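Local coordinates for protein putative Zn-dependent Alcohol Dehydrogenase (Rhodobacter sphaeroides, PDB 3IV6) that binds S-adenosylmethionine in a Rossmann-like fold and, despite its name as a putative zinc-dependent alcohol dehydrogenase, is probably a methyltransferase, at residues A[176-181]-A[216-221]. Residues are numbered along the deposited sequence; the frame is centred on the assembly and turned at random.
Sequences SDKTFH and RFDDED
A G1 beta bulge, in which Lys-178 and Thr-179 both face Asp-174, opens strand 179-181, the middle strand of a small antiparallel sheet lying apart from the large Rossmann-like sheet. Here the hairpin meets the segment that leaves strand 213-215 and enters helix 219-226. The backbones join through Arg-216 N, which donates to Lys-178 O at 2.8 Å from above the carbonyl plane. A water donates both to Asp-177 O and to Arg-216 O, bridging the two backbones beside the direct bond.

Lys-178, with positive phi (63°), makes the largest single contribution, with Arg-216 close behind. Its CB points at the other segment and lies 4.0 Å from Arg-216 O. CG is anti to the carbonyl carbon, and the chain runs on extended until a bend at chi3 (-83°) turns its end in to Asp-221. CE then passes 3.2 Å from Asp-221 OD2, and NZ ends between two carboxylates, in salt bridges to Asp-221 OD2 and, across a roughly right-angled approach, Asp-218 OD2 (3.0 Å). The ammonium probably offsets the repulsion between these two acids at the helix N-terminus.

Farther along the strand, the buried Phe-180 ring and the Arg-216 guanidinium, their planes 59° apart, meet obliquely, CD2 lying 4.0 Å from NE. That NE is also salt-bridged to Asp-156 of helix 154-164, whose residues Leu-159 and Ile-160 pack on the Phe-180 ring. Asp-221 OD2 is gripped twice: Lys-178 NZ reaches it nearly along its C-O axis at 2.5 Å, while Asp-218 N donates from above the carboxylate plane at 3.1 Å.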
loop_
_atom_site.group_PDB
_atom_site.type_symbol
_atom_site.label_atom_id
_atom_site.label_comp_id
_atom_site.label_asym_id
_atom_site.label_seq_id
_atom_site.Cartn_x
_atom_site.Cartn_y
_atom_site.Cartn_z
ATOM N N SER A 176 -3.413 -16.779 13.797
ATOM C CA SER A 176 -3.939 -15.843 14.795
ATOM C C SER A 176 -4.432 -14.533 14.163
ATOM O O SER A 176 -5.549 -14.074 14.471
ATOM C CB SER A 176 -2.885 -15.537 15.856
ATOM O OG SER A 176 -1.927 -14.626 15.349
ATOM N N ASP A 177 -3.599 -13.942 13.298
ATOM C CA ASP A 177 -3.988 -12.748 12.535
ATOM C C ASP A 177 -3.734 -12.859 11.032
ATOM O O ASP A 177 -3.763 -11.841 10.326
ATOM C CB ASP A 177 -3.296 -11.472 13.052
ATOM C CG ASP A 177 -1.772 -11.495 12.874
ATOM O OD1 ASP A 177 -1.171 -12.593 12.756
ATOM O OD2 ASP A 177 -1.173 -10.391 12.870
ATOM N N LYS A 178 -3.464 -14.071 10.552
ATOM C CA LYS A 178 -3.279 -14.300 9.128
ATOM C C LYS A 178 -2.061 -13.557 8.516
ATOM O O LYS A 178 -2.170 -12.871 7.496
ATOM C CB LYS A 178 -4.580 -13.978 8.388
ATOM C CG LYS A 178 -5.782 -14.674 9.040
ATOM C CD LYS A 178 -7.117 -14.188 8.494
ATOM C CE LYS A 178 -7.565 -12.907 9.160
ATOM N NZ LYS A 178 -8.886 -12.444 8.599
ATOM N N THR A 179 -0.899 -13.723 9.130
ATOM C CA THR A 179 0.294 -13.128 8.569
ATOM C C THR A 179 1.136 -14.170 7.870
ATOM O O THR A 179 1.414 -15.210 8.435
ATOM C CB THR A 179 1.154 -12.478 9.654
ATOM O OG1 THR A 179 0.349 -11.588 10.423
ATOM C CG2 THR A 179 2.277 -11.689 9.047
ATOM N N PHE A 180 1.547 -13.881 6.641
ATOM C CA PHE A 180 2.472 -14.732 5.916
ATOM C C PHE A 180 3.913 -14.232 5.996
ATOM O O PHE A 180 4.158 -13.026 5.931
ATOM C CB PHE A 180 2.075 -14.790 4.462
ATOM C CG PHE A 180 0.890 -15.662 4.188
ATOM C CD1 PHE A 180 1.017 -17.041 4.153
ATOM C CD2 PHE A 180 -0.337 -15.100 3.913
ATOM C CE1 PHE A 180 -0.059 -17.836 3.878
ATOM C CE2 PHE A 180 -1.428 -15.900 3.647
ATOM C CZ PHE A 180 -1.285 -17.267 3.629
ATOM N N HIS A 181 4.860 -15.159 6.170
ATOM C CA HIS A 181 6.289 -14.861 5.975
ATOM C C HIS A 181 6.839 -15.569 4.748
ATOM O O HIS A 181 7.126 -16.758 4.808
ATOM C CB HIS A 181 7.126 -15.281 7.164
ATOM C CG HIS A 181 8.416 -14.543 7.242
ATOM N ND1 HIS A 181 9.141 -14.416 8.409
ATOM C CD2 HIS A 181 9.085 -13.835 6.301
ATOM C CE1 HIS A 181 10.214 -13.680 8.173
ATOM N NE2 HIS A 181 10.199 -13.306 6.905
ATOM N N ARG A 216 -3.073 -10.530 6.232
ATOM C CA ARG A 216 -4.267 -10.473 5.388
ATOM C C ARG A 216 -5.403 -9.916 6.216
ATOM O O ARG A 216 -5.494 -10.184 7.409
ATOM C CB ARG A 216 -4.658 -11.818 4.774
ATOM C CG ARG A 216 -3.685 -12.431 3.730
ATOM C CD ARG A 216 -2.789 -11.429 3.061
ATOM N NE ARG A 216 -1.991 -12.042 1.986
ATOM C CZ ARG A 216 -1.021 -11.415 1.314
ATOM N NH1 ARG A 216 -0.703 -10.155 1.596
ATOM N NH2 ARG A 216 -0.369 -12.038 0.358
ATOM N N PHE A 217 -6.244 -9.106 5.581
ATOM C CA PHE A 217 -7.314 -8.442 6.307
ATOM C C PHE A 217 -8.657 -8.814 5.743
ATOM O O PHE A 217 -8.805 -8.988 4.541
ATOM C CB PHE A 217 -7.168 -6.910 6.274
ATOM C CG PHE A 217 -5.872 -6.395 6.846
ATOM C CD1 PHE A 217 -5.792 -6.000 8.176
ATOM C CD2 PHE A 217 -4.743 -6.262 6.038
ATOM C CE1 PHE A 217 -4.574 -5.493 8.721
ATOM C CE2 PHE A 217 -3.549 -5.765 6.551
ATOM C CZ PHE A 217 -3.454 -5.386 7.909
ATOM N N ASP A 218 -9.618 -8.945 6.647
ATOM C CA ASP A 218 -11.045 -8.973 6.335
ATOM C C ASP A 218 -11.540 -7.594 6.710
ATOM O O ASP A 218 -10.835 -6.844 7.378
ATOM C CB ASP A 218 -11.800 -9.990 7.207
ATOM C CG ASP A 218 -11.549 -11.442 6.803
ATOM O OD1 ASP A 218 -11.177 -11.714 5.630
ATOM O OD2 ASP A 218 -11.751 -12.316 7.684
ATOM N N ASP A 219 -12.758 -7.274 6.296
ATOM C CA ASP A 219 -13.380 -6.028 6.670
ATOM C C ASP A 219 -13.329 -5.810 8.177
ATOM O O ASP A 219 -12.975 -4.734 8.630
ATOM C CB ASP A 219 -14.818 -5.985 6.164
ATOM C CG ASP A 219 -15.533 -4.688 6.536
ATOM O OD1 ASP A 219 -15.069 -3.581 6.132
ATOM O OD2 ASP A 219 -16.566 -4.790 7.246
ATOM N N GLU A 220 -13.649 -6.823 8.965
ATOM C CA GLU A 220 -13.535 -6.679 10.420
ATOM C C GLU A 220 -12.118 -6.381 10.861
ATOM O O GLU A 220 -11.899 -5.754 11.902
ATOM C CB GLU A 220 -14.073 -7.904 11.178
ATOM C CG GLU A 220 -15.631 -7.980 11.289
ATOM C CD GLU A 220 -16.295 -6.729 11.948
ATOM O OE1 GLU A 220 -15.934 -6.388 13.100
ATOM O OE2 GLU A 220 -17.188 -6.099 11.322
ATOM N N ASP A 221 -11.148 -6.814 10.069
ATOM C CA ASP A 221 -9.756 -6.613 10.458
ATOM C C ASP A 221 -9.320 -5.151 10.245
ATOM O O ASP A 221 -8.553 -4.574 11.045
ATOM C CB ASP A 221 -8.828 -7.639 9.767
ATOM C CG ASP A 221 -9.040 -9.091 10.276
ATOM O OD1 ASP A 221 -9.310 -9.272 11.481
ATOM O OD2 ASP A 221 -8.933 -10.055 9.475
HETATM O O HOH W 1 -5.845 -9.759 10.241
#